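Local coordinates for protein aminoacyl-histidine dipeptidase (Vibrio alginolyticus, PDB 3MRU) that probably hydrolyses dipeptides, preferring hydrophobic ones and those with prolyl residues, as a zinc-containing metallopeptidase of the M20 family, at residues M192-T197 / A390-E395; T197-P202 / V315-D320; L250-G255 / I355-N360; L350-I355 / V362-L367. One frame throughout, in Å; residues are numbered along the deposited sequence.

Contact 1 of 4, residues M192-T197 / A390-E395; sequences MTFDIT and AGAQIE
The Phe194 ring lies across the methyl group of Ala392, whose CB sits 3.7 Å from the centroid of the Phe194 ring, only 21° off the ring normal. That CH-pi contact is displaced toward the CE2 side of the ring. Ala390 CB is 4.1 Å from Phe194 CE2, at the ring edge, near the ring plane, so the two alanines meet the aromatic group from different directions. With CG anti to its carbonyl carbon (chi1 -68°), Phe194 starts away from the partner segment and returns to it through the ring. Two residues before Phe194, Met192 crosses Ile394, and the CG2 branch of Ile394 is 3.5 Å from Met192 CB. Backbone bonds fix the pairing. Thr193 N donates to Gln393 O at 2.7 Å, and Gln393 N returns to Thr193 O at 2.9 Å. Thr193 OG1 adds a weak bond to the same Gln393 O. Met192 and Ile394 are directed to the sheet face covered by helix 373-389, while Thr193 and Gln393 are directed to the opposite face. Phe324 of helix 318-330 meets the Phe194 ring edge-to-face. Gly391, with positive phi in a Schellman motif, turns the chain out of helix 373-389 into strand 393-400, which pairs antiparallel with strand 181-199: a helix-to-strand connection in a helix-backed beta sheet.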
loop_
_atom_site.group_PDB
_atom_site.type_symbol
_atom_site.label_atom_id
_atom_site.label_comp_id
_atom_site.label_asym_id
_atom_site.label_seq_id
_atom_site.Cartn_x
_atom_site.Cartn_y
_atom_site.Cartn_z
ATOM N N MET A 192 7.351 -7.881 -18.533
ATOM C CA MET A 192 7.365 -8.355 -19.893
ATOM C C MET A 192 8.659 -7.949 -20.567
ATOM O O MET A 192 8.968 -6.762 -20.674
ATOM C CB MET A 192 6.189 -7.789 -20.648
ATOM C CG MET A 192 5.837 -8.610 -21.835
ATOM S SD MET A 192 4.405 -7.933 -22.650
ATOM C CE MET A 192 3.046 -8.540 -21.651
ATOM N N THR A 193 9.414 -8.941 -21.028
ATOM C CA THR A 193 10.746 -8.698 -21.535
ATOM C C THR A 193 10.824 -9.149 -22.963
ATOM O O THR A 193 10.212 -10.149 -23.341
ATOM C CB THR A 193 11.822 -9.454 -20.724
ATOM O OG1 THR A 193 11.250 -9.993 -19.520
ATOM C CG2 THR A 193 12.995 -8.518 -20.395
ATOM N N PHE A 194 11.596 -8.401 -23.743
ATOM C CA PHE A 194 11.722 -8.617 -25.187
ATOM C C PHE A 194 13.170 -8.879 -25.570
ATOM O O PHE A 194 14.082 -8.169 -25.123
ATOM C CB PHE A 194 11.185 -7.408 -25.973
ATOM C CG PHE A 194 9.701 -7.232 -25.856
ATOM C CD1 PHE A 194 9.149 -6.559 -24.764
ATOM C CD2 PHE A 194 8.858 -7.757 -26.816
ATOM C CE1 PHE A 194 7.800 -6.425 -24.627
ATOM C CE2 PHE A 194 7.491 -7.614 -26.695
ATOM C CZ PHE A 194 6.962 -6.958 -25.596
ATOM N N ASP A 195 13.393 -9.904 -26.386
ATOM C CA ASP A 195 14.749 -10.171 -26.810
ATOM C C ASP A 195 15.016 -9.622 -28.206
ATOM O O ASP A 195 14.810 -10.312 -29.225
ATOM C CB ASP A 195 15.104 -11.644 -26.637
ATOM C CG ASP A 195 15.720 -11.928 -25.272
ATOM O OD1 ASP A 195 16.607 -11.145 -24.831
ATOM O OD2 ASP A 195 15.313 -12.927 -24.634
ATOM N N ILE A 196 15.486 -8.372 -28.225
ATOM C CA ILE A 196 15.634 -7.612 -29.464
ATOM C C ILE A 196 17.044 -7.550 -30.009
ATOM O O ILE A 196 18.035 -7.553 -29.257
ATOM C CB ILE A 196 15.079 -6.152 -29.377
ATOM C CG1 ILE A 196 15.920 -5.273 -28.448
ATOM C CG2 ILE A 196 13.624 -6.155 -28.941
ATOM C CD1 ILE A 196 15.693 -3.769 -28.601
ATOM N N THR A 197 17.085 -7.489 -31.343
ATOM C CA THR A 197 18.305 -7.274 -32.131
ATOM C C THR A 197 18.194 -5.979 -32.963
ATOM O O THR A 197 17.085 -5.522 -33.286
ATOM C CB THR A 197 18.588 -8.471 -33.056
ATOM O OG1 THR A 197 17.460 -8.674 -33.921
ATOM C CG2 THR A 197 18.838 -9.723 -32.224
ATOM N N ALA A 390 3.186 -11.943 -28.555
ATOM C CA ALA A 390 4.243 -11.013 -28.941
ATOM C C ALA A 390 5.610 -11.669 -29.037
ATOM O O ALA A 390 6.584 -11.030 -29.474
ATOM C CB ALA A 390 4.305 -9.839 -27.954
ATOM N N GLY A 391 5.684 -12.932 -28.609
ATOM C CA GLY A 391 6.952 -13.651 -28.514
ATOM C C GLY A 391 7.860 -13.120 -27.412
ATOM O O GLY A 391 9.086 -13.228 -27.510
ATOM N N ALA A 392 7.261 -12.551 -26.363
ATOM C CA ALA A 392 8.002 -11.979 -25.242
ATOM C C ALA A 392 7.813 -12.836 -23.999
ATOM O O ALA A 392 6.999 -13.761 -23.996
ATOM C CB ALA A 392 7.524 -10.586 -24.987
ATOM N N GLN A 393 8.550 -12.525 -22.937
ATOM C CA GLN A 393 8.447 -13.289 -21.699
ATOM C C GLN A 393 7.928 -12.434 -20.545
ATOM O O GLN A 393 8.327 -11.286 -20.407
ATOM C CB GLN A 393 9.821 -13.861 -21.366
ATOM C CG GLN A 393 9.829 -15.015 -20.362
ATOM C CD GLN A 393 11.268 -15.350 -19.897
ATOM O OE1 GLN A 393 12.042 -16.004 -20.630
ATOM N NE2 GLN A 393 11.633 -14.887 -18.678
ATOM N N ILE A 394 7.026 -12.981 -19.737
ATOM C CA ILE A 394 6.680 -12.349 -18.461
ATOM C C ILE A 394 6.923 -13.247 -17.280
ATOM O O ILE A 394 6.633 -14.433 -17.336
ATOM C CB ILE A 394 5.218 -11.902 -18.337
ATOM C CG1 ILE A 394 4.248 -13.021 -18.706
ATOM C CG2 ILE A 394 4.941 -10.660 -19.144
ATOM C CD1 ILE A 394 2.811 -12.819 -18.224
ATOM N N GLU A 395 7.442 -12.653 -16.211
ATOM C CA GLU A 395 7.646 -13.326 -14.946
ATOM C C GLU A 395 6.850 -12.569 -13.914
ATOM O O GLU A 395 6.807 -11.332 -13.922
ATOM C CB GLU A 395 9.103 -13.281 -14.483
ATOM C CG GLU A 395 10.195 -13.648 -15.461
ATOM C CD GLU A 395 11.597 -13.506 -14.828
ATOM O OE1 GLU A 395 11.844 -12.510 -14.078
ATOM O OE2 GLU A 395 12.454 -14.400 -15.076
#

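Contact 2 of 4, residues T197-P202 / V315-D320; sequences TRDAIP and VFAIAD
Asp199 and Val315 form an antiparallel hydrogen-bonded pair, Asp199 N donating to Val315 O at 2.8 Å while the return bond from Val315 N to Asp199 O is weak; beside them, Arg198 and Phe316 make a non-hydrogen-bonded pair. The pairing runs on past the strand, since Ala317 N donates to Thr197 O at 2.9 Å. Ala317 is the N-cap residue of helix 318-330. Asp320, in the first turn of that helix, reaches back with OD2 to take the Thr197 N-H at 2.9 Å, a nearly straight bond (169°). Its other oxygen, OD1, makes a salt bridge with Arg323, so both carboxylate oxygens have a partner. The Arg198 chain runs past the Val315 carbonyl, CG 3.3 Å from Val315 O, and then brings NH1 to 3.4 Å from Phe316 CE1; guanidinium and ring planes are 76° apart. The guanidinium is tied down elsewhere, NE to Gln314 O and NH2 to Glu358 O. At the other end Ile201 crosses Val315 at about a right angle, CD1 lying 3.5 Å from Val315 CG2. Phe316 also packs on Ile196 of strand 181-199, Leu250 of strand 249-255 and Thr357 of strand 346-358. The short strand 315-316 therefore stitches the end of strand 181-199 to strand 249-255, just before the chain enters helix 318-330.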
loop_
_atom_site.group_PDB
_atom_site.type_symbol
_atom_site.label_atom_id
_atom_site.label_comp_id
_atom_site.label_asym_id
_atom_site.label_seq_id
_atom_site.Cartn_x
_atom_site.Cartn_y
_atom_site.Cartn_z
ATOM N N THR A 197 17.085 -7.489 -31.343
ATOM C CA THR A 197 18.305 -7.274 -32.131
ATOM C C THR A 197 18.194 -5.979 -32.963
ATOM O O THR A 197 17.085 -5.522 -33.286
ATOM C CB THR A 197 18.588 -8.471 -33.056
ATOM O OG1 THR A 197 17.460 -8.674 -33.921
ATOM C CG2 THR A 197 18.838 -9.723 -32.224
ATOM N N ARG A 198 19.340 -5.402 -33.312
ATOM C CA ARG A 198 19.363 -4.087 -33.920
ATOM C C ARG A 198 20.030 -4.002 -35.277
ATOM O O ARG A 198 21.089 -4.586 -35.501
ATOM C CB ARG A 198 20.035 -3.115 -32.981
ATOM C CG ARG A 198 19.164 -2.750 -31.841
ATOM C CD ARG A 198 19.916 -1.897 -30.910
ATOM N NE ARG A 198 19.026 -0.902 -30.342
ATOM C CZ ARG A 198 18.488 -0.986 -29.136
ATOM N NH1 ARG A 198 17.697 -0.015 -28.716
ATOM N NH2 ARG A 198 18.749 -2.034 -28.357
ATOM N N ASP A 199 19.390 -3.256 -36.176
ATOM C CA ASP A 199 19.932 -2.941 -37.494
ATOM C C ASP A 199 20.209 -1.457 -37.575
ATOM O O ASP A 199 19.459 -0.654 -37.014
ATOM C CB ASP A 199 18.965 -3.383 -38.581
ATOM C CG ASP A 199 18.763 -4.888 -38.586
ATOM O OD1 ASP A 199 17.897 -5.361 -39.355
ATOM O OD2 ASP A 199 19.468 -5.608 -37.823
ATOM N N ALA A 200 21.296 -1.102 -38.254
ATOM C CA ALA A 200 21.767 0.286 -38.306
ATOM C C ALA A 200 20.808 1.233 -39.028
ATOM O O ALA A 200 20.078 0.849 -39.956
ATOM C CB ALA A 200 23.173 0.374 -38.910
ATOM N N ILE A 201 20.835 2.471 -38.549
ATOM C CA ILE A 201 20.096 3.618 -39.056
ATOM C C ILE A 201 20.295 3.826 -40.560
ATOM O O ILE A 201 21.416 4.090 -40.995
ATOM C CB ILE A 201 20.606 4.891 -38.336
ATOM C CG1 ILE A 201 21.297 4.532 -36.999
ATOM C CG2 ILE A 201 19.492 5.929 -38.195
ATOM C CD1 ILE A 201 20.384 3.805 -35.978
ATOM N N PRO A 202 19.218 3.735 -41.363
ATOM C CA PRO A 202 19.443 3.897 -42.812
ATOM C C PRO A 202 19.777 5.350 -43.234
ATOM O O PRO A 202 19.478 6.309 -42.501
ATOM C CB PRO A 202 18.141 3.378 -43.448
ATOM C CG PRO A 202 17.103 3.501 -42.366
ATOM C CD PRO A 202 17.798 3.498 -41.028
ATOM N N VAL A 315 19.097 0.892 -34.648
ATOM C CA VAL A 315 17.646 0.877 -34.499
ATOM C C VAL A 315 17.143 -0.564 -34.238
ATOM O O VAL A 315 17.804 -1.523 -34.626
ATOM C CB VAL A 315 16.999 1.504 -35.760
ATOM C CG1 VAL A 315 15.598 1.004 -35.968
ATOM C CG2 VAL A 315 17.014 3.018 -35.645
ATOM N N PHE A 316 15.999 -0.703 -33.559
ATOM C CA PHE A 316 15.302 -1.983 -33.433
ATOM C C PHE A 316 15.106 -2.587 -34.787
ATOM O O PHE A 316 14.687 -1.890 -35.708
ATOM C CB PHE A 316 13.887 -1.754 -32.932
ATOM C CG PHE A 316 13.768 -1.591 -31.465
ATOM C CD1 PHE A 316 14.565 -0.683 -30.777
ATOM C CD2 PHE A 316 12.818 -2.311 -30.772
ATOM C CE1 PHE A 316 14.426 -0.515 -29.421
ATOM C CE2 PHE A 316 12.677 -2.145 -29.420
ATOM C CZ PHE A 316 13.478 -1.241 -28.740
ATOM N N ALA A 317 15.341 -3.883 -34.914
ATOM C CA ALA A 317 14.878 -4.584 -36.099
ATOM C C ALA A 317 13.388 -4.297 -36.283
ATOM O O ALA A 317 12.699 -3.929 -35.332
ATOM C CB ALA A 317 15.116 -6.066 -35.961
ATOM N N ILE A 318 12.890 -4.462 -37.504
ATOM C CA ILE A 318 11.473 -4.196 -37.780
ATOM C C ILE A 318 10.543 -5.083 -36.950
ATOM O O ILE A 318 9.683 -4.565 -36.220
ATOM C CB ILE A 318 11.108 -4.243 -39.320
ATOM C CG1 ILE A 318 9.965 -3.269 -39.630
ATOM C CG2 ILE A 318 10.780 -5.665 -39.815
ATOM C CD1 ILE A 318 9.145 -2.681 -38.474
ATOM N N ALA A 319 10.755 -6.403 -37.043
ATOM C CA ALA A 319 9.892 -7.399 -36.408
ATOM C C ALA A 319 9.854 -7.229 -34.901
ATOM O O ALA A 319 8.845 -7.539 -34.272
ATOM C CB ALA A 319 10.329 -8.809 -36.772
ATOM N N ASP A 320 10.946 -6.730 -34.329
ATOM C CA ASP A 320 10.995 -6.421 -32.899
ATOM C C ASP A 320 10.249 -5.127 -32.564
ATOM O O ASP A 320 9.516 -5.056 -31.574
ATOM C CB ASP A 320 12.448 -6.342 -32.410
ATOM C CG ASP A 320 13.139 -7.713 -32.362
ATOM O OD1 ASP A 320 12.426 -8.748 -32.198
ATOM O OD2 ASP A 320 14.399 -7.738 -32.481
#

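Contact 3 of 4, residues L250-G255 / I355-N360; sequences LVEFRG and ITTEEN
Arg254 crosses Thr356 at a slant, where strands 249-255 and 346-358 pair antiparallel in a larger beta sheet. Arg254 CB starts 4.2 Å from Ile355 O. CG, anti to the backbone N (chi1 -178°), is no nearer to that oxygen, but after the bend at chi2 CD closes to 3.7 Å from Ile355 O and to 3.9 Å from Thr356 CG2. NE then passes Thr356, 3.4 Å from its CA. The guanidinium has Ile355 O at its edge, in plane, and its NH1 ends beside the main chain of Thr357. NH1 also makes a salt bridge with Glu252 OE1 at 3.2 Å, so a residue of its own strand helps set where the group comes to rest. Just upstream, Val251 and Glu252 both face Thr269 in a classic beta bulge. Gly255 and Ile355 exchange a regular pair of backbone bonds. On the side covered by helices 231-242 and 318-330, the Phe253 ring nears Ile355 CG2 and meets the Phe324 ring with planes almost perpendicular. Toward Thr357 the backbone pairing weakens, and the side chain takes over: Thr357 OG1 donates to Phe253 O at 3.1 Å, tilted 21° from the carbonyl plane.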
loop_
_atom_site.group_PDB
_atom_site.type_symbol
_atom_site.label_atom_id
_atom_site.label_comp_id
_atom_site.label_asym_id
_atom_site.label_seq_id
_atom_site.Cartn_x
_atom_site.Cartn_y
_atom_site.Cartn_z
ATOM N N LEU A 250 12.827 2.824 -34.423
ATOM C CA LEU A 250 12.875 3.021 -32.992
ATOM C C LEU A 250 14.227 2.699 -32.386
ATOM O O LEU A 250 14.772 1.609 -32.580
ATOM C CB LEU A 250 11.824 2.120 -32.363
ATOM C CG LEU A 250 11.657 1.925 -30.868
ATOM C CD1 LEU A 250 10.996 3.127 -30.253
ATOM C CD2 LEU A 250 10.794 0.704 -30.679
ATOM N N VAL A 251 14.787 3.657 -31.664
ATOM C CA VAL A 251 16.031 3.394 -30.944
ATOM C C VAL A 251 15.895 3.217 -29.422
ATOM O O VAL A 251 16.425 2.280 -28.839
ATOM C CB VAL A 251 17.189 4.426 -31.336
ATOM C CG1 VAL A 251 16.644 5.721 -31.922
ATOM C CG2 VAL A 251 18.136 4.705 -30.173
ATOM N N GLU A 252 15.129 4.108 -28.809
ATOM C CA GLU A 252 15.079 4.236 -27.363
ATOM C C GLU A 252 13.623 4.450 -26.871
ATOM O O GLU A 252 12.845 5.160 -27.510
ATOM C CB GLU A 252 15.988 5.401 -26.928
ATOM C CG GLU A 252 16.042 5.702 -25.441
ATOM C CD GLU A 252 16.952 4.766 -24.688
ATOM O OE1 GLU A 252 17.588 5.226 -23.708
ATOM O OE2 GLU A 252 17.032 3.575 -25.075
ATOM N N PHE A 253 13.283 3.835 -25.738
ATOM C CA PHE A 253 11.977 3.975 -25.091
ATOM C C PHE A 253 12.199 3.890 -23.565
ATOM O O PHE A 253 12.488 2.821 -23.017
ATOM C CB PHE A 253 11.015 2.861 -25.574
ATOM C CG PHE A 253 9.526 3.192 -25.446
ATOM C CD1 PHE A 253 8.634 2.777 -26.433
ATOM C CD2 PHE A 253 9.018 3.892 -24.349
ATOM C CE1 PHE A 253 7.271 3.059 -26.333
ATOM C CE2 PHE A 253 7.662 4.180 -24.249
ATOM C CZ PHE A 253 6.791 3.762 -25.244
ATOM N N ARG A 254 12.065 5.015 -22.885
ATOM C CA ARG A 254 12.271 5.061 -21.457
ATOM C C ARG A 254 11.097 5.806 -20.853
ATOM O O ARG A 254 10.791 6.930 -21.271
ATOM C CB ARG A 254 13.581 5.801 -21.157
ATOM C CG ARG A 254 13.998 5.908 -19.673
ATOM C CD ARG A 254 14.583 4.596 -19.144
ATOM N NE ARG A 254 14.973 3.695 -20.245
ATOM C CZ ARG A 254 16.158 3.706 -20.865
ATOM N NH1 ARG A 254 16.382 2.849 -21.856
ATOM N NH2 ARG A 254 17.119 4.565 -20.506
ATOM N N GLY A 255 10.441 5.208 -19.868
ATOM C CA GLY A 255 9.326 5.888 -19.241
ATOM C C GLY A 255 9.136 5.498 -17.811
ATOM O O GLY A 255 9.510 4.400 -17.412
ATOM N N ILE A 355 9.217 1.523 -18.314
ATOM C CA ILE A 355 9.775 0.908 -19.502
ATOM C C ILE A 355 11.200 1.380 -19.673
ATOM O O ILE A 355 11.482 2.572 -19.544
ATOM C CB ILE A 355 8.927 1.186 -20.757
ATOM C CG1 ILE A 355 7.521 0.620 -20.550
ATOM C CG2 ILE A 355 9.610 0.601 -22.011
ATOM C CD1 ILE A 355 6.486 1.088 -21.567
ATOM N N THR A 356 12.089 0.418 -19.928
ATOM C CA THR A 356 13.531 0.657 -20.092
ATOM C C THR A 356 14.107 -0.254 -21.198
ATOM O O THR A 356 14.017 -1.496 -21.139
ATOM C CB THR A 356 14.331 0.393 -18.793
ATOM O OG1 THR A 356 14.319 -1.018 -18.516
ATOM C CG2 THR A 356 13.758 1.159 -17.591
ATOM N N THR A 357 14.694 0.397 -22.198
ATOM C CA THR A 357 15.345 -0.240 -23.324
ATOM C C THR A 357 16.808 -0.330 -22.972
ATOM O O THR A 357 17.291 0.462 -22.174
ATOM C CB THR A 357 15.188 0.652 -24.567
ATOM O OG1 THR A 357 13.796 0.741 -24.898
ATOM C CG2 THR A 357 15.973 0.115 -25.765
ATOM N N GLU A 358 17.512 -1.297 -23.543
ATOM C CA GLU A 358 18.976 -1.320 -23.499
ATOM C C GLU A 358 19.385 -1.999 -24.798
ATOM O O GLU A 358 18.509 -2.250 -25.632
ATOM C CB GLU A 358 19.476 -2.105 -22.281
ATOM C CG GLU A 358 18.739 -3.437 -22.097
ATOM C CD GLU A 358 19.567 -4.454 -21.325
ATOM O OE1 GLU A 358 19.142 -4.837 -20.195
ATOM O OE2 GLU A 358 20.633 -4.878 -21.852
ATOM N N GLU A 359 20.675 -2.286 -25.013
ATOM C CA GLU A 359 21.017 -3.064 -26.211
ATOM C C GLU A 359 20.578 -4.515 -26.037
ATOM O O GLU A 359 21.016 -5.198 -25.095
ATOM C CB GLU A 359 22.492 -2.954 -26.640
ATOM C CG GLU A 359 22.655 -3.295 -28.163
ATOM C CD GLU A 359 24.059 -3.801 -28.605
ATOM O OE1 GLU A 359 25.097 -3.227 -28.166
ATOM O OE2 GLU A 359 24.118 -4.773 -29.410
ATOM N N ASN A 360 19.681 -4.957 -26.921
ATOM C CA ASN A 360 19.183 -6.358 -26.951
ATOM C C ASN A 360 18.041 -6.737 -26.006
ATOM O O ASN A 360 17.588 -7.882 -26.024
ATOM C CB ASN A 360 20.328 -7.367 -26.798
ATOM C CG ASN A 360 21.362 -7.239 -27.901
ATOM O OD1 ASN A 360 21.081 -7.543 -29.071
ATOM N ND2 ASN A 360 22.565 -6.775 -27.540
#

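Contact 4 of 4, residues L350-I355 / V362-L367; sequences LNVGVI and VTVLCL
Val354 and Leu365 hold the middle of this hairpin by backbone hydrogen bonding: Leu365 N donates to Val354 O at 2.8 Å in an almost straight bond (175°), and Val354 N returns to Leu365 O at 3.1 Å. Gly353 N makes a weak bond to the same Leu365 O, which receives two successive N-H groups of the facing strand; Gly353 and Val354 opposite Leu365 make a classic beta bulge. Beyond it Leu367 N reaches Asn351 O at 3.2 Å, with a weak return bond from Asn351 N. CA-H...O contacts run from Leu350 to Leu367 O and from Ile355 to Thr363 O. Apolar contacts occur on both faces. On one, Val364 CG1, anti to its backbone N (chi1 -174°), is 3.9 Å from both Val352 CG1 and Ile355 CG1, with Ile355 and Val364 side by side and pointing the same way. Phe324 of helix 318-330 touches Val364. On the other face Val354 CB meets Leu365 CB at 4.0 Å. Val352 N bonds Asn333 OD1, and Val352 O bonds Asn232 ND2. Cohesion thus comes from main-chain bonds and branched aliphatic groups, and the main-chain N and O of buried Val352, next to the bulge, are each met by an asparagine side chain.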
loop_
_atom_site.group_PDB
_atom_site.type_symbol
_atom_site.label_atom_id
_atom_site.label_comp_id
_atom_site.label_asym_id
_atom_site.label_seq_id
_atom_site.Cartn_x
_atom_site.Cartn_y
_atom_site.Cartn_z
ATOM N N LEU A 350 -4.302 -2.270 -13.048
ATOM C CA LEU A 350 -2.895 -2.446 -13.300
ATOM C C LEU A 350 -2.274 -1.176 -13.883
ATOM O O LEU A 350 -2.946 -0.350 -14.501
ATOM C CB LEU A 350 -2.639 -3.649 -14.211
ATOM C CG LEU A 350 -2.560 -3.529 -15.726
ATOM C CD1 LEU A 350 -1.715 -4.651 -16.249
ATOM C CD2 LEU A 350 -3.945 -3.615 -16.266
ATOM N N ASN A 351 -0.978 -1.034 -13.671
ATOM C CA ASN A 351 -0.284 0.149 -14.079
ATOM C C ASN A 351 0.949 -0.301 -14.821
ATOM O O ASN A 351 1.792 -0.951 -14.230
ATOM C CB ASN A 351 0.092 0.958 -12.837
ATOM C CG ASN A 351 0.997 2.159 -13.139
ATOM O OD1 ASN A 351 1.541 2.765 -12.224
ATOM N ND2 ASN A 351 1.159 2.506 -14.415
ATOM N N VAL A 352 1.029 -0.004 -16.117
ATOM C CA VAL A 352 2.270 -0.162 -16.859
ATOM C C VAL A 352 3.131 1.047 -16.493
ATOM O O VAL A 352 3.067 2.115 -17.139
ATOM C CB VAL A 352 2.036 -0.247 -18.386
ATOM C CG1 VAL A 352 3.345 -0.053 -19.136
ATOM C CG2 VAL A 352 1.395 -1.582 -18.742
ATOM N N GLY A 353 3.927 0.852 -15.439
ATOM C CA GLY A 353 4.657 1.927 -14.770
ATOM C C GLY A 353 6.072 2.251 -15.247
ATOM O O GLY A 353 6.493 3.406 -15.157
ATOM N N VAL A 354 6.816 1.252 -15.729
ATOM C CA VAL A 354 8.235 1.456 -16.092
ATOM C C VAL A 354 8.613 0.768 -17.409
ATOM O O VAL A 354 8.368 -0.430 -17.601
ATOM C CB VAL A 354 9.227 0.966 -14.978
ATOM C CG1 VAL A 354 10.600 1.510 -15.231
ATOM C CG2 VAL A 354 8.778 1.385 -13.613
ATOM N N ILE A 355 9.217 1.523 -18.314
ATOM C CA ILE A 355 9.775 0.908 -19.502
ATOM C C ILE A 355 11.200 1.380 -19.673
ATOM O O ILE A 355 11.482 2.572 -19.544
ATOM C CB ILE A 355 8.927 1.186 -20.757
ATOM C CG1 ILE A 355 7.521 0.620 -20.550
ATOM C CG2 ILE A 355 9.610 0.601 -22.011
ATOM C CD1 ILE A 355 6.486 1.088 -21.567
ATOM N N VAL A 362 14.363 -5.004 -24.208
ATOM C CA VAL A 362 13.333 -4.058 -23.806
ATOM C C VAL A 362 12.521 -4.730 -22.729
ATOM O O VAL A 362 12.093 -5.875 -22.879
ATOM C CB VAL A 362 12.390 -3.727 -24.948
ATOM C CG1 VAL A 362 11.536 -2.534 -24.590
ATOM C CG2 VAL A 362 13.177 -3.429 -26.179
ATOM N N THR A 363 12.306 -4.006 -21.643
ATOM C CA THR A 363 11.648 -4.573 -20.488
ATOM C C THR A 363 10.544 -3.659 -19.971
ATOM O O THR A 363 10.766 -2.481 -19.672
ATOM C CB THR A 363 12.678 -4.973 -19.397
ATOM O OG1 THR A 363 12.058 -4.948 -18.102
ATOM C CG2 THR A 363 13.951 -4.056 -19.447
ATOM N N VAL A 364 9.349 -4.232 -19.894
ATOM C CA VAL A 364 8.140 -3.516 -19.549
ATOM C C VAL A 364 7.698 -3.999 -18.185
ATOM O O VAL A 364 7.384 -5.164 -18.024
ATOM C CB VAL A 364 7.009 -3.775 -20.601
ATOM C CG1 VAL A 364 5.785 -2.907 -20.324
ATOM C CG2 VAL A 364 7.514 -3.535 -22.046
ATOM N N LEU A 365 7.683 -3.108 -17.200
ATOM C CA LEU A 365 7.319 -3.467 -15.826
ATOM C C LEU A 365 6.006 -2.860 -15.387
ATOM O O LEU A 365 5.745 -1.664 -15.612
ATOM C CB LEU A 365 8.388 -2.983 -14.853
ATOM C CG LEU A 365 9.520 -3.874 -14.374
ATOM C CD1 LEU A 365 10.281 -4.505 -15.524
ATOM C CD2 LEU A 365 10.431 -3.018 -13.523
ATOM N N CYS A 366 5.215 -3.679 -14.703
ATOM C CA CYS A 366 3.873 -3.305 -14.306
ATOM C C CYS A 366 3.400 -4.016 -13.040
ATOM O O CYS A 366 3.994 -5.000 -12.593
ATOM C CB CYS A 366 2.891 -3.545 -15.463
ATOM S SG CYS A 366 2.473 -5.283 -15.701
ATOM N N LEU A 367 2.315 -3.509 -12.467
ATOM C CA LEU A 367 1.884 -3.974 -11.165
ATOM C C LEU A 367 0.368 -4.095 -11.090
ATOM O O LEU A 367 -0.352 -3.099 -11.143
ATOM C CB LEU A 367 2.427 -3.046 -10.069
ATOM C CG LEU A 367 1.918 -3.214 -8.635
ATOM C CD1 LEU A 367 2.306 -4.555 -8.073
ATOM C CD2 LEU A 367 2.477 -2.129 -7.763
#

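All four contacts belong to one mixed, branched sheet, well apart from the zinc site of His80, Asp119, Asp173 and His461. Strand 181-199 serves contacts 1 and 2, which share Thr197 and have centres about 16 Å apart; strand 346-358 serves contacts 3 and 4, which share Ile355 and have centres about 12 Å apart. Strand 361-370 bridges the two groups, bonding to strand 181-199 through Met192 and Phe194. Along the chain contacts 2 to 4 fall within the span joined by contact 1; 2 and 3 cross, as do 3 and 4, and 2 closes before 4 opens. Lying away from the zinc and backed by helix 318-330, the sheet probably belongs to the non-catalytic lid domain.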